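Local coordinates for DNA replication and repair protein RecF (Caldanaerobacter subterraneus subsp. tengcongensis, PDB 5Z69), which probably binds ATP and single-stranded DNA and acts as an ATP-switched recombination mediator in DNA repair by the RecFOR pathway, at residues I50-G56 and I116-T122; T165-R169 and F189-L193; K316-D322 and G342-T348. All coordinates share one frame. Numbering follows the deposited sequence.

Contact 1: I50-G56 and I116-T122; sequences IRLLSMG and ILGHFLT
Residues 50-55 form the last turns of helix 43-55, and Gly56 leaves it with positive phi (71/21), a conformation that suits glycine, where a CB would also crowd Ile116 CG2; its N bonds to Leu52 O (2.7 Å). The partner, 116-122, is irregular: Ile116 has 3-10 geometry, the Leu117-Gly118 peptide is cis, and Phe120 and Thr122 are extended. CA atoms approach most closely at Ser54-Phe120 (5.1 Å), then Met55-Leu117 (6.0 Å).

A polar relay ties helix to loop. Arg51, CB directed away, turns back through chi2 p (66°) so that NH1 donates to Thr122 OG1 (2.8 Å); that hydroxyl donates to Ser54 OG (2.7 Å), which donates to Phe120 O (2.6 Å). The short hydroxyl-bearing side chains of Ser54 (m) and Thr122 (p) suit so tight a space. Water 1 bridges the backbones, 2.8 Å from Leu53 O, 2.5 Å from Ile116 O and accepting from Phe120 N (2.9 Å). Apolar packing lies alongside: the Phe120 ring (chi1 t) sets CE2 3.8 Å from Ile50 CG2 and CD2 3.8 Å from Leu53 CB, and Leu117 CD2 touches Met55 SD (3.9 Å). Ile116 CD1 rests on Leu53 O (3.5 Å).

The end of the helix following the P-loop (Walker A) of this ATPase core thus meets the entry to edge strand 122-125, among Val77 of strand 74-83, Val150 of helix 137-151 and Leu320 of strand 318-321.

Contact 2: T165-R169 and F189-L193; sequences TLSNR and FDEKL
Two continuous helical segments run nearly antiparallel, their axes 9.9 Å apart at closest approach and crossing at -153°; CA atoms pair Arg169 with Phe189 (6.3 Å) and Thr165 with Leu193 (6.7 Å), one helical turn apart. Phe189 comes first, its CB directed toward the other helix and chi1 m (-71°). Its ring covers Asn168 CB at CE1 (3.7 Å) and offers its edge at CD1 to Thr165 CG2 (4.0 Å). Next comes Asp190 (m): Arg169 NE donates to Asp190 OD2 (2.9 Å, 158°) in a salt bridge, with a weak second bond from Arg169 NH2 (3.3 Å) to the same OD2; the long, extended arginine spans the helices, and its NH1 also pairs with Asp261 beyond them. The two segments belong to a helical hairpin: 153-177 and 186-222 are successive helices joined by a short link, in a helical arm that probably corresponds to the place where the relatives Rad50 and SMC proteins carry long coiled coils. Lys192, fully extended (chi1 to chi4 all t), lays CE 3.2 Å from Thr165 OG1 and bonds through NZ to Gln161 and to water 2 (3.2 Å), which also lies 3.2 Å from Thr165 OG1. Leu193 (m, t) wedges between the helices: CD1 lies 3.5 Å from Arg169 CD, while CD2 touches Thr165 CG2 (3.6 Å) and Leu166 CB (4.2 Å), and Leu254 of helix 243-256 packs against it.

Contact 3: K316-D322 and G342-T348; sequences KPVLLLD and GFQSFIT. With AGS (phosphothiophosphoric acid-adenylate ester), chain C.
Strands 318-321 and 345-348 run parallel, axes 4.6 Å apart and 5° from alignment, with Leu319 opposite Ser345, Leu320 opposite Phe346 and Leu321 opposite Ile347; apolar residues suit both buried faces. Four bonds form the ladder: Leu319 N to Gln344 O (3.0 Å), Phe346 N to Leu319 O (2.8 Å), Leu321 N to Phe346 O (2.7 Å) and Thr348 N to Leu321 O (3.0 Å). Val318 and Leu320 turn their backbone groups the other way, to Leu121 and strand 122-125. Beyond the first ladder bond, water 3 joins Pro317 O (2.8 Å) to Gln344 N (3.0 Å); water 4 donates to Leu321 O (3.1 Å) and Thr348 O (2.9 Å). This is the core sheet of a P-loop ATPase, and the hydrophobic strand ending in Asp322 is consistent with a Walker B motif. Thr348 OG1 donates to Asp322 OD1 (3.0 Å) and accepts from Asp323 N; Asp322 OD1 lies 3.1 Å from AGS S1G. Leu10 N satisfies Gln344 OE1, and Cys29 O its NE2. Phe343 (m) is sandwiched between Leu319 CD2, 3.6 Å from its ring centroid, and Lys316 NZ, a 4.0 Å cation-pi contact whose charge also salt-bridges Glu310. On the opposite face, Phe346 CD2 packs on Leu320 CD2 (3.6 Å).

Contacts 1 and 3 meet directly, with centres 13 Å apart: Leu121 O lies 2.9 Å from Val318 N, a probable hydrogen bond, and Phe120 CE1 packs 3.6 Å from Val318 CG2. In the sheet, strand 318-321 lies between strand 122-125, which Thr122 opens, and strand 345-349. Their relation to the nucleotide differs. Contact 3 reaches it through Asp322 and Thr348, while in contact 1 the side chain of Ile50 stays about 11 Å from AGS, two turns along the helix that begins with Lys43. Contact 2 is remote, its centre 30 Å from that of contact 1 and 40 Å from that of contact 3, in the helical arm.

Contact 1: I50-G56 and I116-T122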
loop_
_atom_site.group_PDB
_atom_site.type_symbol
_atom_site.label_atom_id
_atom_site.label_comp_id
_atom_site.label_asym_id
_atom_site.label_seq_id
_atom_site.Cartn_x
_atom_site.Cartn_y
_atom_site.Cartn_z
ATOM N N ILE A 50 0.520 27.278 24.044
ATOM C CA ILE A 50 -0.934 27.205 23.941
ATOM C C ILE A 50 -1.396 25.817 23.500
ATOM O O ILE A 50 -2.309 25.254 24.094
ATOM C CB ILE A 50 -1.474 28.261 22.981
ATOM C CG1 ILE A 50 -1.139 29.637 23.538
ATOM C CG2 ILE A 50 -2.986 28.096 22.816
ATOM C CD1 ILE A 50 -1.181 30.749 22.522
ATOM N N ARG A 51 -0.748 25.248 22.482
ATOM C CA ARG A 51 -1.103 23.918 21.981
ATOM C C ARG A 51 -0.847 22.807 23.006
ATOM O O ARG A 51 -1.522 21.767 23.006
ATOM C CB ARG A 51 -0.329 23.643 20.691
ATOM C CG ARG A 51 -0.573 22.277 20.066
ATOM C CD ARG A 51 -1.990 22.092 19.560
ATOM N NE ARG A 51 -2.087 20.865 18.767
ATOM C CZ ARG A 51 -3.217 20.263 18.404
ATOM N NH1 ARG A 51 -4.399 20.771 18.742
ATOM N NH2 ARG A 51 -3.159 19.139 17.693
ATOM N N LEU A 52 0.123 23.032 23.889
ATOM C CA LEU A 52 0.400 22.115 24.997
ATOM C C LEU A 52 -0.831 21.849 25.878
ATOM O O LEU A 52 -1.043 20.728 26.368
ATOM C CB LEU A 52 1.540 22.682 25.857
ATOM C CG LEU A 52 1.890 21.949 27.159
ATOM C CD1 LEU A 52 2.761 20.729 26.811
ATOM C CD2 LEU A 52 2.609 22.884 28.151
ATOM N N LEU A 53 -1.621 22.901 26.110
ATOM C CA LEU A 53 -2.845 22.824 26.922
ATOM C C LEU A 53 -3.900 21.926 26.263
ATOM O O LEU A 53 -4.775 21.402 26.951
ATOM C CB LEU A 53 -3.439 24.237 27.186
ATOM C CG LEU A 53 -2.821 25.189 28.229
ATOM C CD1 LEU A 53 -1.423 25.239 27.944
ATOM C CD2 LEU A 53 -3.301 26.603 28.075
ATOM N N SER A 54 -3.804 21.726 24.946
ATOM C CA SER A 54 -4.725 20.834 24.224
ATOM C C SER A 54 -4.229 19.393 24.177
ATOM O O SER A 54 -4.990 18.447 24.369
ATOM C CB SER A 54 -4.934 21.304 22.779
ATOM O OG SER A 54 -5.652 22.511 22.700
ATOM N N MET A 55 -2.944 19.227 23.899
ATOM C CA MET A 55 -2.411 17.901 23.598
ATOM C C MET A 55 -1.480 17.304 24.664
ATOM O O MET A 55 -1.213 16.098 24.657
ATOM C CB MET A 55 -1.668 17.958 22.270
ATOM C CG MET A 55 -2.533 18.442 21.098
ATOM S SD MET A 55 -4.001 17.414 20.873
ATOM C CE MET A 55 -3.219 15.936 20.224
ATOM N N GLY A 56 -0.972 18.134 25.562
ATOM C CA GLY A 56 -0.026 17.636 26.542
ATOM C C GLY A 56 1.337 17.291 25.947
ATOM O O GLY A 56 2.101 16.524 26.525
ATOM N N ILE A 116 -5.749 14.837 29.374
ATOM C CA ILE A 116 -5.859 16.250 29.040
ATOM C C ILE A 116 -6.692 16.524 27.752
ATOM O O ILE A 116 -7.253 17.616 27.601
ATOM C CB ILE A 116 -4.473 16.886 28.895
ATOM C CG1 ILE A 116 -4.562 18.395 29.131
ATOM C CG2 ILE A 116 -3.902 16.602 27.495
ATOM C CD1 ILE A 116 -3.211 19.089 29.127
ATOM N N LEU A 117 -6.787 15.564 26.826
ATOM C CA LEU A 117 -7.609 15.760 25.606
ATOM C C LEU A 117 -9.133 15.816 25.919
ATOM O O LEU A 117 -9.559 15.150 26.854
ATOM C CB LEU A 117 -7.355 14.608 24.625
ATOM C CG LEU A 117 -5.948 13.993 24.424
ATOM C CD1 LEU A 117 -6.051 12.694 23.668
ATOM C CD2 LEU A 117 -5.011 14.902 23.679
ATOM N N GLY A 118 -9.998 16.546 25.215
ATOM C CA GLY A 118 -9.859 17.872 24.682
ATOM C C GLY A 118 -10.701 18.731 25.647
ATOM O O GLY A 118 -11.865 19.117 25.415
ATOM N N HIS A 119 -10.109 18.999 26.798
ATOM C CA HIS A 119 -10.633 20.003 27.714
ATOM C C HIS A 119 -10.560 21.352 27.021
ATOM O O HIS A 119 -11.392 22.225 27.235
ATOM C CB HIS A 119 -9.830 20.001 29.031
ATOM C CG HIS A 119 -10.161 18.850 29.929
ATOM N ND1 HIS A 119 -11.275 18.843 30.748
ATOM C CD2 HIS A 119 -9.533 17.665 30.130
ATOM C CE1 HIS A 119 -11.324 17.695 31.406
ATOM N NE2 HIS A 119 -10.278 16.964 31.049
ATOM N N PHE A 120 -9.525 21.512 26.209
ATOM C CA PHE A 120 -9.285 22.731 25.425
ATOM C C PHE A 120 -8.981 22.334 23.990
ATOM O O PHE A 120 -7.934 21.734 23.722
ATOM C CB PHE A 120 -8.120 23.527 26.019
ATOM C CG PHE A 120 -7.690 24.727 25.198
ATOM C CD1 PHE A 120 -8.602 25.709 24.835
ATOM C CD2 PHE A 120 -6.355 24.904 24.856
ATOM C CE1 PHE A 120 -8.204 26.829 24.109
ATOM C CE2 PHE A 120 -5.941 26.033 24.134
ATOM C CZ PHE A 120 -6.878 26.986 23.741
ATOM N N LEU A 121 -9.882 22.649 23.060
ATOM C CA LEU A 121 -9.675 22.232 21.652
ATOM C C LEU A 121 -9.037 23.315 20.802
ATOM O O LEU A 121 -9.509 24.453 20.758
ATOM C CB LEU A 121 -11.001 21.829 20.996
ATOM C CG LEU A 121 -11.749 20.705 21.708
ATOM C CD1 LEU A 121 -13.152 20.532 21.165
ATOM C CD2 LEU A 121 -10.929 19.439 21.507
ATOM N N THR A 122 -7.967 22.933 20.116
ATOM C CA THR A 122 -7.294 23.792 19.162
ATOM C C THR A 122 -7.094 23.026 17.854
ATOM O O THR A 122 -7.112 21.802 17.839
ATOM C CB THR A 122 -5.892 24.245 19.659
ATOM O OG1 THR A 122 -5.188 23.093 20.122
ATOM C CG2 THR A 122 -5.983 25.286 20.797
HETATM O O HOH W 1 -7.128 19.881 26.545
#

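Contact 2: T165-R169 and F189-L193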
loop_
_atom_site.group_PDB
_atom_site.type_symbol
_atom_site.label_atom_id
_atom_site.label_comp_id
_atom_site.label_asym_id
_atom_site.label_seq_id
_atom_site.Cartn_x
_atom_site.Cartn_y
_atom_site.Cartn_z
ATOM N N THR A 165 -0.011 -3.834 24.910
ATOM C CA THR A 165 0.049 -5.240 24.515
ATOM C C THR A 165 1.141 -5.493 23.470
ATOM O O THR A 165 1.841 -6.501 23.508
ATOM C CB THR A 165 -1.304 -5.699 23.960
ATOM O OG1 THR A 165 -2.300 -5.521 24.972
ATOM C CG2 THR A 165 -1.263 -7.153 23.562
ATOM N N LEU A 166 1.282 -4.570 22.535
ATOM C CA LEU A 166 2.342 -4.665 21.549
ATOM C C LEU A 166 3.711 -4.685 22.235
ATOM O O LEU A 166 4.575 -5.517 21.918
ATOM C CB LEU A 166 2.255 -3.504 20.573
ATOM C CG LEU A 166 3.367 -3.456 19.533
ATOM C CD1 LEU A 166 3.290 -4.700 18.652
ATOM C CD2 LEU A 166 3.266 -2.194 18.678
ATOM N N SER A 167 3.903 -3.767 23.182
ATOM C CA SER A 167 5.171 -3.687 23.908
ATOM C C SER A 167 5.455 -4.988 24.650
ATOM O O SER A 167 6.591 -5.481 24.640
ATOM C CB SER A 167 5.170 -2.517 24.892
ATOM O OG SER A 167 6.393 -2.485 25.612
ATOM N N ASN A 168 4.423 -5.537 25.294
ATOM C CA ASN A 168 4.549 -6.826 25.967
ATOM C C ASN A 168 4.919 -7.933 24.985
ATOM O O ASN A 168 5.761 -8.779 25.280
ATOM C CB ASN A 168 3.257 -7.196 26.688
ATOM C CG ASN A 168 2.980 -6.295 27.895
ATOM O OD1 ASN A 168 3.887 -5.641 28.415
ATOM N ND2 ASN A 168 1.727 -6.258 28.332
ATOM N N ARG A 169 4.280 -7.934 23.821
ATOM C CA ARG A 169 4.566 -8.968 22.849
ATOM C C ARG A 169 6.022 -8.861 22.404
ATOM O O ARG A 169 6.728 -9.864 22.323
ATOM C CB ARG A 169 3.632 -8.886 21.640
ATOM C CG ARG A 169 3.792 -10.092 20.690
ATOM C CD ARG A 169 3.110 -9.872 19.365
ATOM N NE ARG A 169 3.002 -11.087 18.557
ATOM C CZ ARG A 169 3.816 -11.397 17.549
ATOM N NH1 ARG A 169 4.820 -10.591 17.215
ATOM N NH2 ARG A 169 3.623 -12.518 16.877
ATOM N N PHE A 189 -1.347 -13.157 23.545
ATOM C CA PHE A 189 -1.083 -11.787 23.123
ATOM C C PHE A 189 -1.560 -11.518 21.712
ATOM O O PHE A 189 -2.063 -10.427 21.429
ATOM C CB PHE A 189 0.409 -11.478 23.244
ATOM C CG PHE A 189 0.863 -11.365 24.663
ATOM C CD1 PHE A 189 0.629 -10.200 25.390
ATOM C CD2 PHE A 189 1.466 -12.430 25.295
ATOM C CE1 PHE A 189 1.022 -10.094 26.708
ATOM C CE2 PHE A 189 1.859 -12.331 26.618
ATOM C CZ PHE A 189 1.637 -11.161 27.322
ATOM N N ASP A 190 -1.412 -12.515 20.835
ATOM C CA ASP A 190 -1.847 -12.405 19.457
ATOM C C ASP A 190 -3.339 -12.137 19.388
ATOM O O ASP A 190 -3.796 -11.256 18.642
ATOM C CB ASP A 190 -1.522 -13.690 18.677
ATOM C CG ASP A 190 -0.065 -13.765 18.223
ATOM O OD1 ASP A 190 0.296 -14.781 17.594
ATOM O OD2 ASP A 190 0.713 -12.819 18.483
ATOM N N GLU A 191 -4.094 -12.919 20.156
ATOM C CA GLU A 191 -5.543 -12.793 20.204
ATOM C C GLU A 191 -5.927 -11.381 20.619
ATOM O O GLU A 191 -6.818 -10.773 20.032
ATOM C CB GLU A 191 -6.139 -13.815 21.176
ATOM C CG GLU A 191 -5.758 -15.262 20.860
ATOM C CD GLU A 191 -6.334 -16.269 21.850
ATOM O OE1 GLU A 191 -6.957 -17.257 21.397
ATOM O OE2 GLU A 191 -6.158 -16.083 23.074
ATOM N N LYS A 192 -5.224 -10.860 21.617
ATOM C CA LYS A 192 -5.541 -9.545 22.172
ATOM C C LYS A 192 -5.228 -8.451 21.155
ATOM O O LYS A 192 -6.029 -7.532 20.956
ATOM C CB LYS A 192 -4.771 -9.297 23.477
ATOM C CG LYS A 192 -5.268 -8.047 24.231
ATOM C CD LYS A 192 -4.597 -7.874 25.571
ATOM C CE LYS A 192 -5.078 -6.589 26.256
ATOM N NZ LYS A 192 -4.676 -6.551 27.676
ATOM N N LEU A 193 -4.076 -8.561 20.497
ATOM C CA LEU A 193 -3.684 -7.578 19.485
ATOM C C LEU A 193 -4.664 -7.528 18.327
ATOM O O LEU A 193 -4.866 -6.472 17.727
ATOM C CB LEU A 193 -2.283 -7.876 18.938
ATOM C CG LEU A 193 -1.099 -7.533 19.842
ATOM C CD1 LEU A 193 0.199 -8.007 19.199
ATOM C CD2 LEU A 193 -1.032 -6.034 20.165
HETATM O O HOH W 2 -1.529 -7.199 27.592
#

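Contact 3: K316-D322 and G342-T348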
loop_
_atom_site.group_PDB
_atom_site.type_symbol
_atom_site.label_atom_id
_atom_site.label_comp_id
_atom_site.label_asym_id
_atom_site.label_seq_id
_atom_site.Cartn_x
_atom_site.Cartn_y
_atom_site.Cartn_z
ATOM N N LYS A 316 -16.647 24.687 19.139
ATOM C CA LYS A 316 -15.827 25.436 18.190
ATOM C C LYS A 316 -14.442 25.705 18.788
ATOM O O LYS A 316 -14.322 26.369 19.843
ATOM C CB LYS A 316 -16.503 26.753 17.803
ATOM C CG LYS A 316 -15.715 27.589 16.800
ATOM C CD LYS A 316 -16.466 28.868 16.386
ATOM C CE LYS A 316 -17.677 28.579 15.535
ATOM N NZ LYS A 316 -17.266 28.050 14.194
ATOM N N PRO A 317 -13.398 25.194 18.127
ATOM C CA PRO A 317 -12.036 25.252 18.672
ATOM C C PRO A 317 -11.363 26.586 18.480
ATOM O O PRO A 317 -11.842 27.430 17.715
ATOM C CB PRO A 317 -11.293 24.190 17.865
ATOM C CG PRO A 317 -11.995 24.192 16.553
ATOM C CD PRO A 317 -13.449 24.386 16.889
ATOM N N VAL A 318 -10.251 26.766 19.182
ATOM C CA VAL A 318 -9.384 27.903 18.968
ATOM C C VAL A 318 -8.450 27.581 17.805
ATOM O O VAL A 318 -7.999 26.453 17.672
ATOM C CB VAL A 318 -8.578 28.239 20.246
ATOM C CG1 VAL A 318 -7.494 29.233 19.910
ATOM C CG2 VAL A 318 -9.541 28.782 21.360
ATOM N N LEU A 319 -8.143 28.569 16.976
ATOM C CA LEU A 319 -7.304 28.331 15.812
ATOM C C LEU A 319 -5.889 28.881 16.048
ATOM O O LEU A 319 -5.723 30.032 16.465
ATOM C CB LEU A 319 -7.964 28.951 14.556
ATOM C CG LEU A 319 -8.992 28.097 13.802
ATOM C CD1 LEU A 319 -9.812 27.200 14.692
ATOM C CD2 LEU A 319 -9.900 28.949 12.924
ATOM N N LEU A 320 -4.874 28.055 15.797
ATOM C CA LEU A 320 -3.480 28.476 15.880
ATOM C C LEU A 320 -2.791 28.472 14.495
ATOM O O LEU A 320 -2.693 27.417 13.836
ATOM C CB LEU A 320 -2.729 27.566 16.865
ATOM C CG LEU A 320 -3.418 27.432 18.241
ATOM C CD1 LEU A 320 -2.643 26.433 19.056
ATOM C CD2 LEU A 320 -3.502 28.762 18.915
ATOM N N LEU A 321 -2.337 29.645 14.060
ATOM C CA LEU A 321 -1.767 29.782 12.720
ATOM C C LEU A 321 -0.305 30.178 12.827
ATOM O O LEU A 321 0.019 31.339 13.094
ATOM C CB LEU A 321 -2.546 30.816 11.902
ATOM C CG LEU A 321 -3.827 30.307 11.230
ATOM C CD1 LEU A 321 -4.849 29.906 12.281
ATOM C CD2 LEU A 321 -4.428 31.352 10.293
ATOM N N ASP A 322 0.578 29.202 12.658
ATOM C CA ASP A 322 1.995 29.461 12.875
ATOM C C ASP A 322 2.712 29.686 11.569
ATOM O O ASP A 322 2.915 28.750 10.821
ATOM C CB ASP A 322 2.655 28.306 13.621
ATOM C CG ASP A 322 4.045 28.662 14.131
ATOM O OD1 ASP A 322 4.348 29.866 14.259
ATOM O OD2 ASP A 322 4.829 27.742 14.420
ATOM N N GLY A 342 -15.765 33.611 13.116
ATOM C CA GLY A 342 -16.319 33.369 14.443
ATOM C C GLY A 342 -15.396 32.634 15.420
ATOM O O GLY A 342 -15.850 32.156 16.460
ATOM N N PHE A 343 -14.111 32.528 15.092
ATOM C CA PHE A 343 -13.131 31.849 15.970
ATOM C C PHE A 343 -12.269 32.820 16.772
ATOM O O PHE A 343 -11.981 33.926 16.319
ATOM C CB PHE A 343 -12.167 30.959 15.155
ATOM C CG PHE A 343 -12.832 29.875 14.366
ATOM C CD1 PHE A 343 -12.893 28.576 14.859
ATOM C CD2 PHE A 343 -13.359 30.143 13.100
ATOM C CE1 PHE A 343 -13.486 27.577 14.132
ATOM C CE2 PHE A 343 -13.953 29.152 12.361
ATOM C CZ PHE A 343 -14.026 27.860 12.866
ATOM N N GLN A 344 -11.803 32.402 17.945
ATOM C CA GLN A 344 -10.604 33.040 18.471
ATOM C C GLN A 344 -9.426 32.427 17.701
ATOM O O GLN A 344 -9.361 31.212 17.543
ATOM C CB GLN A 344 -10.434 32.827 19.979
ATOM C CG GLN A 344 -9.216 33.551 20.543
ATOM C CD GLN A 344 -8.937 33.201 22.001
ATOM O OE1 GLN A 344 -8.996 32.033 22.392
ATOM N NE2 GLN A 344 -8.619 34.210 22.800
ATOM N N SER A 345 -8.521 33.260 17.189
ATOM C CA SER A 345 -7.343 32.736 16.500
ATOM C C SER A 345 -6.071 33.387 17.011
ATOM O O SER A 345 -6.092 34.489 17.539
ATOM C CB SER A 345 -7.452 32.936 14.966
ATOM O OG SER A 345 -7.649 34.310 14.655
ATOM N N PHE A 346 -4.965 32.665 16.859
ATOM C CA PHE A 346 -3.655 33.160 17.216
ATOM C C PHE A 346 -2.821 33.069 15.965
ATOM O O PHE A 346 -2.603 31.980 15.442
ATOM C CB PHE A 346 -3.053 32.352 18.384
ATOM C CG PHE A 346 -3.777 32.572 19.692
ATOM C CD1 PHE A 346 -3.315 33.512 20.605
ATOM C CD2 PHE A 346 -4.936 31.856 19.988
ATOM C CE1 PHE A 346 -4.007 33.738 21.802
ATOM C CE2 PHE A 346 -5.645 32.084 21.176
ATOM C CZ PHE A 346 -5.179 33.030 22.084
ATOM N N ILE A 347 -2.392 34.220 15.465
ATOM C CA ILE A 347 -1.658 34.269 14.207
ATOM C C ILE A 347 -0.263 34.861 14.399
ATOM O O ILE A 347 -0.108 35.972 14.919
ATOM C CB ILE A 347 -2.423 35.093 13.137
ATOM C CG1 ILE A 347 -3.792 34.469 12.856
ATOM C CG2 ILE A 347 -1.626 35.141 11.837
ATOM C CD1 ILE A 347 -4.642 35.276 11.865
ATOM N N THR A 348 0.757 34.120 13.976
ATOM C CA THR A 348 2.112 34.630 14.073
ATOM C C THR A 348 2.528 35.272 12.765
ATOM O O THR A 348 2.173 34.803 11.676
ATOM C CB THR A 348 3.136 33.530 14.457
ATOM O OG1 THR A 348 3.124 32.495 13.477
ATOM C CG2 THR A 348 2.802 32.938 15.820
HETATM P PG AGS C . 8.475 30.983 14.289
HETATM S S1G AGS C . 6.753 31.815 13.889
HETATM O O2G AGS C . 9.552 31.524 13.289
HETATM O O3G AGS C . 8.301 29.453 14.037
HETATM P PB AGS C . 10.132 32.197 16.231
HETATM O O1B AGS C . 9.695 33.403 16.995
HETATM O O2B AGS C . 10.896 32.584 14.953
HETATM O O3B AGS C . 8.892 31.263 15.792
HETATM P PA AGS C . 10.793 30.485 18.365
HETATM O O1A AGS C . 9.452 30.966 18.934
HETATM O O2A AGS C . 10.905 29.061 17.917
HETATM O O3A AGS C . 11.189 31.408 17.123
HETATM O "O5'" AGS C . 11.933 30.798 19.371
HETATM C "C5'" AGS C . 12.901 29.822 19.634
HETATM C "C4'" AGS C . 14.031 30.579 20.261
HETATM O "O4'" AGS C . 14.108 30.234 21.662
HETATM C "C3'" AGS C . 15.395 30.257 19.662
HETATM O "O3'" AGS C . 16.229 31.411 19.670
HETATM C "C2'" AGS C . 15.887 29.113 20.554
HETATM O "O2'" AGS C . 17.307 29.060 20.638
HETATM C "C1'" AGS C . 15.284 29.489 21.913
HETATM N N9 AGS C . 14.945 28.345 22.742
HETATM C C8 AGS C . 14.428 27.137 22.337
HETATM N N7 AGS C . 14.251 26.281 23.311
HETATM C C5 AGS C . 14.673 26.964 24.438
HETATM C C6 AGS C . 14.746 26.611 25.799
HETATM N N6 AGS C . 14.356 25.424 26.273
HETATM N N1 AGS C . 15.242 27.523 26.665
HETATM C C2 AGS C . 15.626 28.713 26.193
HETATM N N3 AGS C . 15.607 29.162 24.935
HETATM C C4 AGS C . 15.113 28.234 24.105
HETATM O O HOH W 3 -12.792 29.798 18.937
HETATM O O HOH W 4 0.538 32.772 10.444
#